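Local atomic coordinates of 4-hydroxythreonine-4-phosphate dehydrogenase (Legionella pneumophila subsp. pneumophila, PDB entry 6XMY), a protein that probably catalyses the NAD(P)-dependent oxidation of 4-(phosphooxy)-L-threonine, a late step in pyridoxine 5'-phosphate biosynthesis, and binds NAD and a divalent metal ion. Residues A[292-300]-A[315-326]; A[9-18]-A[113-124]. All coordinates share one frame; numbering follows the deposited sequence. Where two conformers were deposited one is given.

Contact 1 (A[292-300]-A[315-326]). With NAD (nicotinamide-adenine-dinucleotide), chain B; SO4 (sulfate ion), chain C.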
loop_
_atom_site.group_PDB
_atom_site.type_symbol
_atom_site.label_atom_id
_atom_site.label_comp_id
_atom_site.label_asym_id
_atom_site.label_seq_id
_atom_site.Cartn_x
_atom_site.Cartn_y
_atom_site.Cartn_z
ATOM N N ILE A 292 10.703 -7.733 -1.083
ATOM C CA ILE A 292 9.496 -8.517 -0.876
ATOM C C ILE A 292 8.348 -7.843 -1.616
ATOM O O ILE A 292 8.415 -6.668 -1.988
ATOM C CB ILE A 292 9.135 -8.673 0.617
ATOM C CG1 ILE A 292 8.826 -7.301 1.240
ATOM C CG2 ILE A 292 10.250 -9.410 1.375
ATOM C CD1 ILE A 292 8.043 -7.361 2.552
ATOM N N ILE A 293 7.282 -8.613 -1.818
ATOM C CA ILE A 293 6.016 -8.081 -2.303
ATOM C C ILE A 293 5.254 -7.549 -1.100
ATOM O O ILE A 293 5.109 -8.247 -0.089
ATOM C CB ILE A 293 5.203 -9.187 -2.990
ATOM C CG1 ILE A 293 5.944 -9.736 -4.208
ATOM C CG2 ILE A 293 3.810 -8.689 -3.323
ATOM C CD1 ILE A 293 5.477 -11.113 -4.603
ATOM N N ARG A 294 4.779 -6.309 -1.195
ATOM C CA ARG A 294 3.922 -5.750 -0.158
ATOM C C ARG A 294 2.792 -4.977 -0.812
ATOM O O ARG A 294 3.043 -4.029 -1.564
ATOM C CB ARG A 294 4.692 -4.845 0.810
ATOM C CG ARG A 294 3.790 -4.208 1.872
ATOM C CD ARG A 294 3.460 -2.766 1.521
ATOM N NE ARG A 294 2.413 -2.203 2.380
ATOM C CZ ARG A 294 2.201 -0.898 2.548
ATOM N NH1 ARG A 294 2.986 -0.012 1.950
ATOM N NH2 ARG A 294 1.218 -0.478 3.338
ATOM N N THR A 295 1.558 -5.380 -0.526
ATOM C CA THR A 295 0.372 -4.639 -0.929
ATOM C C THR A 295 -0.379 -4.185 0.314
ATOM O O THR A 295 -0.057 -4.562 1.448
ATOM C CB THR A 295 -0.546 -5.483 -1.820
ATOM O OG1 THR A 295 -1.025 -6.608 -1.074
ATOM C CG2 THR A 295 0.197 -5.965 -3.054
ATOM N N SER A 296 -1.418 -3.388 0.077
ATOM C CA SER A 296 -2.120 -2.727 1.162
ATOM C C SER A 296 -3.510 -2.325 0.703
ATOM O O SER A 296 -3.754 -2.088 -0.488
ATOM C CB SER A 296 -1.342 -1.490 1.601
ATOM O OG SER A 296 -1.988 -0.837 2.676
ATOM N N VAL A 297 -4.406 -2.195 1.688
ATOM C CA VAL A 297 -5.653 -1.490 1.444
ATOM C C VAL A 297 -5.351 -0.052 1.049
ATOM O O VAL A 297 -4.273 0.487 1.323
ATOM C CB VAL A 297 -6.561 -1.519 2.681
ATOM C CG1 VAL A 297 -7.021 -2.937 2.970
ATOM C CG2 VAL A 297 -5.857 -0.882 3.879
ATOM N N ASP A 298 -6.329 0.580 0.396
ATOM C CA ASP A 298 -6.227 1.975 -0.024
ATOM C C ASP A 298 -7.009 2.905 0.894
ATOM O O ASP A 298 -7.463 3.972 0.466
ATOM C CB ASP A 298 -6.682 2.150 -1.473
ATOM C CG ASP A 298 -8.182 2.086 -1.617
ATOM O OD1 ASP A 298 -8.843 1.467 -0.759
ATOM O OD2 ASP A 298 -8.711 2.685 -2.580
ATOM N N HIS A 299 -7.185 2.520 2.150
ATOM C CA HIS A 299 -7.995 3.287 3.077
ATOM C C HIS A 299 -7.382 3.177 4.460
ATOM O O HIS A 299 -6.453 2.399 4.694
ATOM C CB HIS A 299 -9.447 2.808 3.079
ATOM C CG HIS A 299 -9.605 1.373 3.475
ATOM N ND1 HIS A 299 -9.426 0.938 4.772
ATOM C CD2 HIS A 299 -9.934 0.274 2.750
ATOM C CE1 HIS A 299 -9.632 -0.366 4.828
ATOM N NE2 HIS A 299 -9.941 -0.795 3.616
ATOM N N GLY A 300 -7.934 3.948 5.383
ATOM C CA GLY A 300 -7.440 4.027 6.737
ATOM C C GLY A 300 -8.209 3.162 7.710
ATOM O O GLY A 300 -8.930 2.228 7.331
ATOM N N SER A 315 -11.268 -3.465 -0.955
ATOM C CA SER A 315 -9.853 -3.132 -1.106
ATOM C C SER A 315 -8.959 -4.213 -0.508
ATOM O O SER A 315 -7.963 -4.613 -1.124
ATOM C CB SER A 315 -9.541 -1.776 -0.479
ATOM O OG SER A 315 -8.169 -1.475 -0.643
ATOM N N MET A 316 -9.292 -4.711 0.686
ATOM C CA MET A 316 -8.511 -5.800 1.271
ATOM C C MET A 316 -8.496 -7.015 0.351
ATOM O O MET A 316 -7.438 -7.615 0.105
ATOM C CB MET A 316 -9.065 -6.163 2.646
ATOM C CG MET A 316 -8.392 -7.404 3.245
ATOM S SD MET A 316 -6.601 -7.262 3.507
ATOM C CE MET A 316 -6.583 -6.380 5.066
ATOM N N LEU A 317 -9.665 -7.393 -0.181
ATOM C CA LEU A 317 -9.722 -8.564 -1.051
ATOM C C LEU A 317 -8.881 -8.353 -2.298
ATOM O O LEU A 317 -8.153 -9.258 -2.727
ATOM C CB LEU A 317 -11.172 -8.890 -1.416
ATOM C CG LEU A 317 -12.020 -9.507 -0.306
ATOM C CD1 LEU A 317 -13.510 -9.420 -0.663
ATOM C CD2 LEU A 317 -11.612 -10.955 -0.076
ATOM N N ALA A 318 -8.962 -7.160 -2.892
ATOM C CA ALA A 318 -8.129 -6.837 -4.045
ATOM C C ALA A 318 -6.645 -6.859 -3.691
ATOM O O ALA A 318 -5.817 -7.318 -4.490
ATOM C CB ALA A 318 -8.531 -5.477 -4.614
ATOM N N ALA A 319 -6.286 -6.381 -2.491
ATOM C CA ALA A 319 -4.878 -6.342 -2.094
ATOM C C ALA A 319 -4.311 -7.742 -1.910
ATOM O O ALA A 319 -3.168 -8.012 -2.302
ATOM C CB ALA A 319 -4.710 -5.537 -0.807
ATOM N N VAL A 320 -5.096 -8.640 -1.314
ATOM C CA VAL A 320 -4.677 -10.029 -1.167
ATOM C C VAL A 320 -4.551 -10.691 -2.532
ATOM O O VAL A 320 -3.575 -11.400 -2.807
ATOM C CB VAL A 320 -5.655 -10.783 -0.248
ATOM C CG1 VAL A 320 -5.301 -12.266 -0.211
ATOM C CG2 VAL A 320 -5.635 -10.194 1.168
ATOM N N LYS A 321 -5.522 -10.463 -3.417
ATOM C CA LYS A 321 -5.456 -11.087 -4.733
ATOM C C LYS A 321 -4.267 -10.573 -5.535
ATOM O O LYS A 321 -3.601 -11.348 -6.236
ATOM C CB LYS A 321 -6.775 -10.878 -5.476
ATOM C CG LYS A 321 -7.904 -11.708 -4.887
ATOM C CD LYS A 321 -9.247 -11.370 -5.506
ATOM C CE LYS A 321 -10.373 -11.623 -4.512
ATOM N NZ LYS A 321 -11.727 -11.533 -5.133
ATOM N N MET A 322 -3.964 -9.280 -5.433
ATOM C CA MET A 322 -2.809 -8.755 -6.154
ATOM C C MET A 322 -1.511 -9.343 -5.614
ATOM O O MET A 322 -0.622 -9.716 -6.390
ATOM C CB MET A 322 -2.784 -7.229 -6.093
ATOM C CG MET A 322 -1.611 -6.638 -6.842
ATOM S SD MET A 322 -1.627 -4.849 -6.916
ATOM C CE MET A 322 -3.131 -4.567 -7.849
ATOM N N ALA A 323 -1.388 -9.438 -4.290
ATOM C CA ALA A 323 -0.199 -10.049 -3.705
ATOM C C ALA A 323 -0.061 -11.502 -4.145
ATOM O O ALA A 323 1.040 -11.953 -4.496
ATOM C CB ALA A 323 -0.238 -9.927 -2.182
ATOM N N LYS A 324 -1.170 -12.245 -4.149
ATOM C CA LYS A 324 -1.149 -13.624 -4.627
ATOM C C LYS A 324 -0.692 -13.691 -6.076
ATOM O O LYS A 324 0.157 -14.519 -6.435
ATOM C CB LYS A 324 -2.537 -14.245 -4.488
ATOM C CG LYS A 324 -2.647 -15.665 -5.036
ATOM C CD LYS A 324 -4.089 -16.149 -4.996
ATOM C CE LYS A 324 -4.362 -17.230 -6.029
ATOM N NZ LYS A 324 -5.823 -17.533 -6.091
ATOM N N ASP A 325 -1.241 -12.818 -6.927
ATOM C CA ASP A 325 -0.894 -12.855 -8.346
ATOM C C ASP A 325 0.581 -12.553 -8.553
ATOM O O ASP A 325 1.243 -13.179 -9.391
ATOM C CB ASP A 325 -1.763 -11.868 -9.123
ATOM C CG ASP A 325 -3.201 -12.339 -9.271
ATOM O OD1 ASP A 325 -3.477 -13.527 -9.000
ATOM O OD2 ASP A 325 -4.058 -11.513 -9.654
ATOM N N MET A 326 1.125 -11.621 -7.771
ATOM C CA MET A 326 2.544 -11.277 -7.869
ATOM C C MET A 326 3.424 -12.412 -7.364
ATOM O O MET A 326 4.486 -12.698 -7.936
ATOM C CB MET A 326 2.820 -10.013 -7.053
ATOM C CG MET A 326 2.263 -8.744 -7.668
ATOM S SD MET A 326 3.067 -8.362 -9.239
ATOM C CE MET A 326 2.048 -6.998 -9.767
HETATM P PA NAD B . -9.963 6.521 6.448
HETATM O O1A NAD B . -9.878 5.937 7.844
HETATM O O2A NAD B . -10.024 5.782 5.128
HETATM O O5B NAD B . -11.488 7.311 6.585
HETATM C C5B NAD B . -11.833 7.978 5.394
HETATM C C4B NAD B . -13.319 7.735 5.072
HETATM O O4B NAD B . -13.438 6.454 4.410
HETATM C C3B NAD B . -14.126 7.661 6.398
HETATM O O3B NAD B . -15.378 8.260 6.111
HETATM C C2B NAD B . -14.211 6.126 6.648
HETATM O O2B NAD B . -15.365 5.747 7.339
HETATM C C1B NAD B . -14.303 5.607 5.179
HETATM N N9A NAD B . -13.725 4.278 5.005
HETATM C C8A NAD B . -12.387 3.859 5.105
HETATM N N7A NAD B . -12.239 2.570 4.853
HETATM C C5A NAD B . -13.516 2.112 4.558
HETATM C C6A NAD B . -14.019 0.841 4.212
HETATM N N6A NAD B . -13.172 -0.216 4.095
HETATM N N1A NAD B . -15.354 0.672 3.976
HETATM C C2A NAD B . -16.155 1.775 4.097
HETATM N N3A NAD B . -15.826 3.040 4.419
HETATM C C4A NAD B . -14.473 3.169 4.646
HETATM O O3 NAD B . -8.721 7.560 6.392
HETATM P PN NAD B . -8.504 8.907 7.199
HETATM O O1N NAD B . -7.786 9.943 6.368
HETATM O O2N NAD B . -9.640 9.132 8.140
HETATM O O5D NAD B . -7.185 8.493 8.312
HETATM C C5D NAD B . -7.517 7.586 9.311
HETATM C C4D NAD B . -6.214 6.926 9.766
HETATM O O4D NAD B . -5.875 5.909 8.789
HETATM C C3D NAD B . -5.037 7.962 9.751
HETATM O O3D NAD B . -4.208 7.615 10.823
HETATM C C2D NAD B . -4.343 7.676 8.400
HETATM O O2D NAD B . -2.965 7.928 8.382
HETATM C C1D NAD B . -4.523 6.132 8.405
HETATM N N1N NAD B . -4.371 5.547 7.029
HETATM C C2N NAD B . -3.632 4.397 6.955
HETATM C C3N NAD B . -3.434 3.769 5.722
HETATM C C7N NAD B . -2.632 2.523 5.760
HETATM O O7N NAD B . -2.223 2.063 6.828
HETATM N N7N NAD B . -2.397 1.901 4.551
HETATM C C4N NAD B . -3.995 4.320 4.555
HETATM C C5N NAD B . -4.758 5.495 4.669
HETATM C C6N NAD B . -4.936 6.114 5.923
HETATM S S SO4 C . 1.507 3.581 3.728
HETATM O O1 SO4 C . 1.460 2.370 2.910
HETATM O O2 SO4 C . 1.293 3.220 5.125
HETATM O O3 SO4 C . 2.839 4.167 3.603
HETATM O O4 SO4 C . 0.484 4.566 3.338
HETATM O O HOH W 1 -11.057 -3.167 2.472
#
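Thr295 meets Ala319 where strand 294-297 runs antiparallel to helix 315-326, their closest axis approach 7.0 Å. From CB of Thr295, which lies against the Ala319 carbonyl, the side chain forks. OG1 sits between the backbone N and the carbonyl carbon (chi1 63°) and donates to Ala319 O at 2.8 Å, arriving from above the carbonyl plane. Ala323 N, one helical turn on, reaches the same oxygen from the opposite face, giving it two donors. CG2 packs beside Ala323 and Met322. Ala319 CB stands 3.6 Å from Ser296 O. The helix packs here on strands 117-120 and 294-297 of this PdxA-family enzyme, in the isocitrate dehydrogenase clan. Further along the strand, Val297 CG1 lies 3.6 Å from Met316 CA. Ser315 OG accepts from Asp298 N at 2.9 Å and is also hydrogen-bonded to Ala283 O. A water bridges His299 NE2 and Met316 N; the imidazole lies between Val297 CB on one face and the NAD adenine amino group on the other, while Gly300 N donates to NAD O2A at 2.8 Å. At the far end, the side chains of Ile293 and Met326 cross obliquely, Ile293 CD1 3.8 Å from Met326 CB. On the strand's other face, NH1 and NH2 of Arg294, a predicted substrate-binding residue, both donate to O1 of a sulfate, probably from the crystallisation liquor; Thr287 OG1 and Thr120 OG1 also bond them.

Contact 2 (A[9-18]-A[113-124]). With NAD (nicotinamide-adenine-dinucleotide), chain B.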
loop_
_atom_site.group_PDB
_atom_site.type_symbol
_atom_site.label_atom_id
_atom_site.label_comp_id
_atom_site.label_asym_id
_atom_site.label_seq_id
_atom_site.Cartn_x
_atom_site.Cartn_y
_atom_site.Cartn_z
ATOM N N MET A 9 1.537 -22.711 -2.852
ATOM C CA MET A 9 2.455 -21.604 -2.599
ATOM C C MET A 9 2.541 -21.321 -1.101
ATOM O O MET A 9 1.591 -21.563 -0.349
ATOM C CB MET A 9 1.976 -20.350 -3.352
ATOM C CG MET A 9 0.547 -19.880 -2.989
ATOM S SD MET A 9 -0.002 -18.367 -3.829
ATOM C CE MET A 9 1.451 -17.373 -3.573
ATOM N N ASN A 10 3.701 -20.821 -0.659
ATOM C CA ASN A 10 3.822 -20.372 0.724
ATOM C C ASN A 10 2.777 -19.291 0.983
ATOM O O ASN A 10 2.526 -18.450 0.111
ATOM C CB ASN A 10 5.215 -19.802 1.006
ATOM C CG ASN A 10 6.198 -20.856 1.482
ATOM O OD1 ASN A 10 6.941 -20.650 2.445
ATOM N ND2 ASN A 10 6.194 -21.994 0.819
ATOM N N PRO A 11 2.148 -19.281 2.155
ATOM C CA PRO A 11 0.995 -18.397 2.357
ATOM C C PRO A 11 1.373 -16.928 2.323
ATOM O O PRO A 11 2.530 -16.534 2.488
ATOM C CB PRO A 11 0.470 -18.787 3.746
ATOM C CG PRO A 11 1.058 -20.136 4.025
ATOM C CD PRO A 11 2.392 -20.146 3.319
ATOM N N LEU A 12 0.346 -16.114 2.106
ATOM C CA LEU A 12 0.456 -14.667 2.212
ATOM C C LEU A 12 0.283 -14.282 3.674
ATOM O O LEU A 12 -0.585 -14.816 4.371
ATOM C CB LEU A 12 -0.661 -14.013 1.394
ATOM C CG LEU A 12 -0.790 -14.506 -0.055
ATOM C CD1 LEU A 12 -2.129 -14.094 -0.677
ATOM C CD2 LEU A 12 0.357 -13.980 -0.880
ATOM N N LEU A 13 1.116 -13.360 4.147
ATOM C CA LEU A 13 1.048 -12.907 5.533
ATOM C C LEU A 13 0.319 -11.572 5.585
ATOM O O LEU A 13 0.679 -10.643 4.857
ATOM C CB LEU A 13 2.462 -12.757 6.094
ATOM C CG LEU A 13 2.622 -12.586 7.598
ATOM C CD1 LEU A 13 2.036 -13.786 8.336
ATOM C CD2 LEU A 13 4.104 -12.397 7.936
ATOM N N ILE A 14 -0.707 -11.477 6.431
ATOM C CA ILE A 14 -1.542 -10.279 6.514
ATOM C C ILE A 14 -1.299 -9.621 7.861
ATOM O O ILE A 14 -1.613 -10.208 8.903
ATOM C CB ILE A 14 -3.038 -10.604 6.359
ATOM C CG1 ILE A 14 -3.283 -11.659 5.278
ATOM C CG2 ILE A 14 -3.855 -9.312 6.119
ATOM C CD1 ILE A 14 -2.817 -11.292 3.905
ATOM N N SER A 15 -0.744 -8.410 7.858
ATOM C CA SER A 15 -0.715 -7.632 9.093
ATOM C C SER A 15 -2.103 -7.079 9.375
ATOM O O SER A 15 -2.657 -6.337 8.558
ATOM C CB SER A 15 0.277 -6.482 9.001
ATOM O OG SER A 15 -0.010 -5.547 10.025
ATOM N N SER A 16 -2.669 -7.434 10.520
ATOM C CA SER A 16 -4.007 -6.976 10.867
ATOM C C SER A 16 -4.066 -5.514 11.317
ATOM O O SER A 16 -5.167 -5.008 11.536
ATOM C CB SER A 16 -4.647 -7.921 11.892
ATOM O OG SER A 16 -3.952 -7.908 13.128
ATOM N N GLY A 17 -2.927 -4.829 11.453
ATOM C CA GLY A 17 -2.934 -3.376 11.558
ATOM C C GLY A 17 -3.389 -2.854 12.916
ATOM O O GLY A 17 -3.253 -3.514 13.951
ATOM N N GLU A 18 -3.898 -1.624 12.906
ATOM C CA GLU A 18 -4.341 -0.972 14.133
ATOM C C GLU A 18 -5.487 -1.764 14.762
ATOM O O GLU A 18 -6.522 -1.956 14.113
ATOM C CB GLU A 18 -4.772 0.462 13.817
ATOM C CG GLU A 18 -5.597 1.124 14.907
ATOM C CD GLU A 18 -4.936 1.101 16.264
ATOM O OE1 GLU A 18 -5.630 0.760 17.244
ATOM O OE2 GLU A 18 -3.734 1.416 16.364
ATOM N N GLY A 113 11.545 -15.497 3.370
ATOM C CA GLY A 113 10.819 -16.410 2.510
ATOM C C GLY A 113 9.821 -17.304 3.207
ATOM O O GLY A 113 9.277 -18.210 2.567
ATOM N N GLU A 114 9.552 -17.074 4.496
ATOM C CA GLU A 114 8.590 -17.901 5.215
ATOM C C GLU A 114 7.187 -17.695 4.675
ATOM O O GLU A 114 6.347 -18.597 4.753
ATOM C CB GLU A 114 8.625 -17.553 6.701
ATOM C CG GLU A 114 9.932 -17.893 7.374
ATOM C CD GLU A 114 10.115 -19.383 7.499
ATOM O OE1 GLU A 114 9.129 -20.065 7.850
ATOM O OE2 GLU A 114 11.232 -19.874 7.230
ATOM N N PHE A 115 6.924 -16.515 4.127
ATOM C CA PHE A 115 5.652 -16.177 3.516
ATOM C C PHE A 115 5.952 -15.505 2.190
ATOM O O PHE A 115 7.024 -14.922 2.011
ATOM C CB PHE A 115 4.817 -15.298 4.460
ATOM C CG PHE A 115 4.460 -16.011 5.726
ATOM C CD1 PHE A 115 3.329 -16.804 5.789
ATOM C CD2 PHE A 115 5.305 -15.967 6.818
ATOM C CE1 PHE A 115 3.022 -17.517 6.939
ATOM C CE2 PHE A 115 4.998 -16.671 7.970
ATOM C CZ PHE A 115 3.854 -17.441 8.029
ATOM N N SER A 116 5.020 -15.631 1.250
ATOM C CA SER A 116 5.308 -15.247 -0.125
ATOM C C SER A 116 5.081 -13.771 -0.401
ATOM O O SER A 116 5.538 -13.275 -1.436
ATOM C CB SER A 116 4.464 -16.079 -1.089
ATOM O OG SER A 116 3.099 -15.963 -0.764
ATOM N N ALA A 117 4.386 -13.068 0.489
ATOM C CA ALA A 117 4.086 -11.655 0.309
ATOM C C ALA A 117 3.476 -11.154 1.603
ATOM O O ALA A 117 2.970 -11.938 2.410
ATOM C CB ALA A 117 3.103 -11.416 -0.844
ATOM N N LEU A 118 3.501 -9.835 1.766
ATOM C CA LEU A 118 2.912 -9.160 2.914
ATOM C C LEU A 118 1.773 -8.271 2.437
ATOM O O LEU A 118 1.922 -7.530 1.459
ATOM C CB LEU A 118 3.970 -8.300 3.613
ATOM C CG LEU A 118 3.531 -7.588 4.894
ATOM C CD1 LEU A 118 3.151 -8.596 5.976
ATOM C CD2 LEU A 118 4.637 -6.679 5.381
ATOM N N VAL A 119 0.637 -8.350 3.117
ATOM C CA VAL A 119 -0.505 -7.473 2.862
ATOM C C VAL A 119 -0.800 -6.750 4.164
ATOM O O VAL A 119 -0.885 -7.382 5.216
ATOM C CB VAL A 119 -1.738 -8.269 2.399
ATOM C CG1 VAL A 119 -2.886 -7.323 2.000
ATOM C CG2 VAL A 119 -1.371 -9.211 1.246
ATOM N N THR A 120 -0.962 -5.433 4.098
ATOM C CA THR A 120 -1.150 -4.629 5.300
ATOM C C THR A 120 -2.573 -4.096 5.407
ATOM O O THR A 120 -3.042 -3.358 4.528
ATOM C CB THR A 120 -0.147 -3.479 5.377
ATOM O OG1 THR A 120 -0.303 -2.642 4.231
ATOM C CG2 THR A 120 1.267 -4.002 5.400
ATOM N N ALA A 121 -3.225 -4.421 6.514
ATOM C CA ALA A 121 -4.433 -3.738 6.928
ATOM C C ALA A 121 -4.036 -2.354 7.453
ATOM O O ALA A 121 -2.858 -2.083 7.682
ATOM C CB ALA A 121 -5.155 -4.585 7.983
ATOM N N PRO A 122 -4.989 -1.437 7.641
ATOM C CA PRO A 122 -4.595 -0.052 7.919
ATOM C C PRO A 122 -4.086 0.141 9.341
ATOM O O PRO A 122 -4.495 -0.557 10.272
ATOM C CB PRO A 122 -5.888 0.740 7.691
ATOM C CG PRO A 122 -6.987 -0.254 7.932
ATOM C CD PRO A 122 -6.447 -1.576 7.459
ATOM N N VAL A 123 -3.160 1.094 9.488
ATOM C CA VAL A 123 -2.646 1.519 10.784
ATOM C C VAL A 123 -2.977 2.992 10.984
ATOM O O VAL A 123 -3.180 3.743 10.032
ATOM C CB VAL A 123 -1.130 1.269 10.942
ATOM C CG1 VAL A 123 -0.806 -0.199 10.727
ATOM C CG2 VAL A 123 -0.347 2.137 9.984
ATOM N N HIS A 124 -3.031 3.396 12.243
ATOM C CA HIS A 124 -3.315 4.777 12.610
ATOM C C HIS A 124 -1.988 5.472 12.891
ATOM O O HIS A 124 -1.344 5.204 13.910
ATOM C CB HIS A 124 -4.232 4.826 13.823
ATOM C CG HIS A 124 -4.878 6.152 14.007
ATOM N ND1 HIS A 124 -4.236 7.205 14.623
ATOM C CD2 HIS A 124 -6.088 6.610 13.618
ATOM C CE1 HIS A 124 -5.038 8.257 14.614
ATOM N NE2 HIS A 124 -6.169 7.919 14.018
HETATM P PA NAD B . -9.963 6.521 6.448
HETATM O O1A NAD B . -9.878 5.937 7.844
HETATM O O2A NAD B . -10.024 5.782 5.128
HETATM O O5B NAD B . -11.488 7.311 6.585
HETATM C C5B NAD B . -11.833 7.978 5.394
HETATM C C4B NAD B . -13.319 7.735 5.072
HETATM O O4B NAD B . -13.438 6.454 4.410
HETATM C C3B NAD B . -14.126 7.661 6.398
HETATM O O3B NAD B . -15.378 8.260 6.111
HETATM C C2B NAD B . -14.211 6.126 6.648
HETATM O O2B NAD B . -15.365 5.747 7.339
HETATM C C1B NAD B . -14.303 5.607 5.179
HETATM N N9A NAD B . -13.725 4.278 5.005
HETATM C C8A NAD B . -12.387 3.859 5.105
HETATM N N7A NAD B . -12.239 2.570 4.853
HETATM C C5A NAD B . -13.516 2.112 4.558
HETATM C C6A NAD B . -14.019 0.841 4.212
HETATM N N6A NAD B . -13.172 -0.216 4.095
HETATM N N1A NAD B . -15.354 0.672 3.976
HETATM C C2A NAD B . -16.155 1.775 4.097
HETATM N N3A NAD B . -15.826 3.040 4.419
HETATM C C4A NAD B . -14.473 3.169 4.646
HETATM O O3 NAD B . -8.721 7.560 6.392
HETATM P PN NAD B . -8.504 8.907 7.199
HETATM O O1N NAD B . -7.786 9.943 6.368
HETATM O O2N NAD B . -9.640 9.132 8.140
HETATM O O5D NAD B . -7.185 8.493 8.312
HETATM C C5D NAD B . -7.517 7.586 9.311
HETATM C C4D NAD B . -6.214 6.926 9.766
HETATM O O4D NAD B . -5.875 5.909 8.789
HETATM C C3D NAD B . -5.037 7.962 9.751
HETATM O O3D NAD B . -4.208 7.615 10.823
HETATM C C2D NAD B . -4.343 7.676 8.400
HETATM O O2D NAD B . -2.965 7.928 8.382
HETATM C C1D NAD B . -4.523 6.132 8.405
HETATM N N1N NAD B . -4.371 5.547 7.029
HETATM C C2N NAD B . -3.632 4.397 6.955
HETATM C C3N NAD B . -3.434 3.769 5.722
HETATM C C7N NAD B . -2.632 2.523 5.760
HETATM O O7N NAD B . -2.223 2.063 6.828
HETATM N N7N NAD B . -2.397 1.901 4.551
HETATM C C4N NAD B . -3.995 4.320 4.555
HETATM C C5N NAD B . -4.758 5.495 4.669
HETATM C C6N NAD B . -4.936 6.114 5.923
HETATM O O HOH W 2 -0.523 -3.165 8.873
HETATM O O HOH W 3 -7.063 -1.123 11.588
HETATM O O HOH W 4 -1.855 2.239 14.610
#
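Phe115 lies under Leu13 as segment 113-124 leaves the Schellman motif at Gly113: Leu13 CD1 stands 3.9 Å from the ring centroid, almost on the ring normal, a CH-pi contact. The ring edge faces the Pro11 carbonyl. A chi1 of 55° folds the Ser116 hydroxyl back over its own main chain, where OG donates to Asn10 O at 2.7 Å, while its N binds Pro11 O. Parallel β-pairing then takes over: Ala117 O receives Leu13 N. Leu118 CD1 lies beside Leu13 O, on the sheet face that carries the Leu13 side chain. Val119 N donates to Leu13 O, Val119 O receives Ser15 N at 2.8 Å, and Val119 CB meets Ile14 CD1 at 3.5 Å on the other face. Ala121 N closes the ladder on Ser15 O, and a water links Ala121 O to Ser15 OG. Pro122 O accepts from Glu18 N at 2.9 Å and takes a CA-H...O contact from Gly17. Val123 N donates to NAD O7N at 3.0 Å, and the His124 ring carries NAD O3D over one face. The cross-strand main-chain bonds probably fix the course of 117-123, consistent with Val123 N-H being held ready for the nicotinamide carboxamide.

From the N terminus, the chain enters strand 12-15, passes through 94 residues that include strands 37-41, 58-61 and 74-79, and returns at 113-124, where contact 2 closes this long loop. Contact 1 opens much later and closes a short one, with only 14 residues between 292-300 and 315-326. The two loops follow in series, neither nested nor crossed, yet meet in space: strand 117-120 lies between 12-15 and 294-297, and Leu118 N binds Ile293 O. Helix 314-328 packs across all three strands, and both contacts lead into the NAD site.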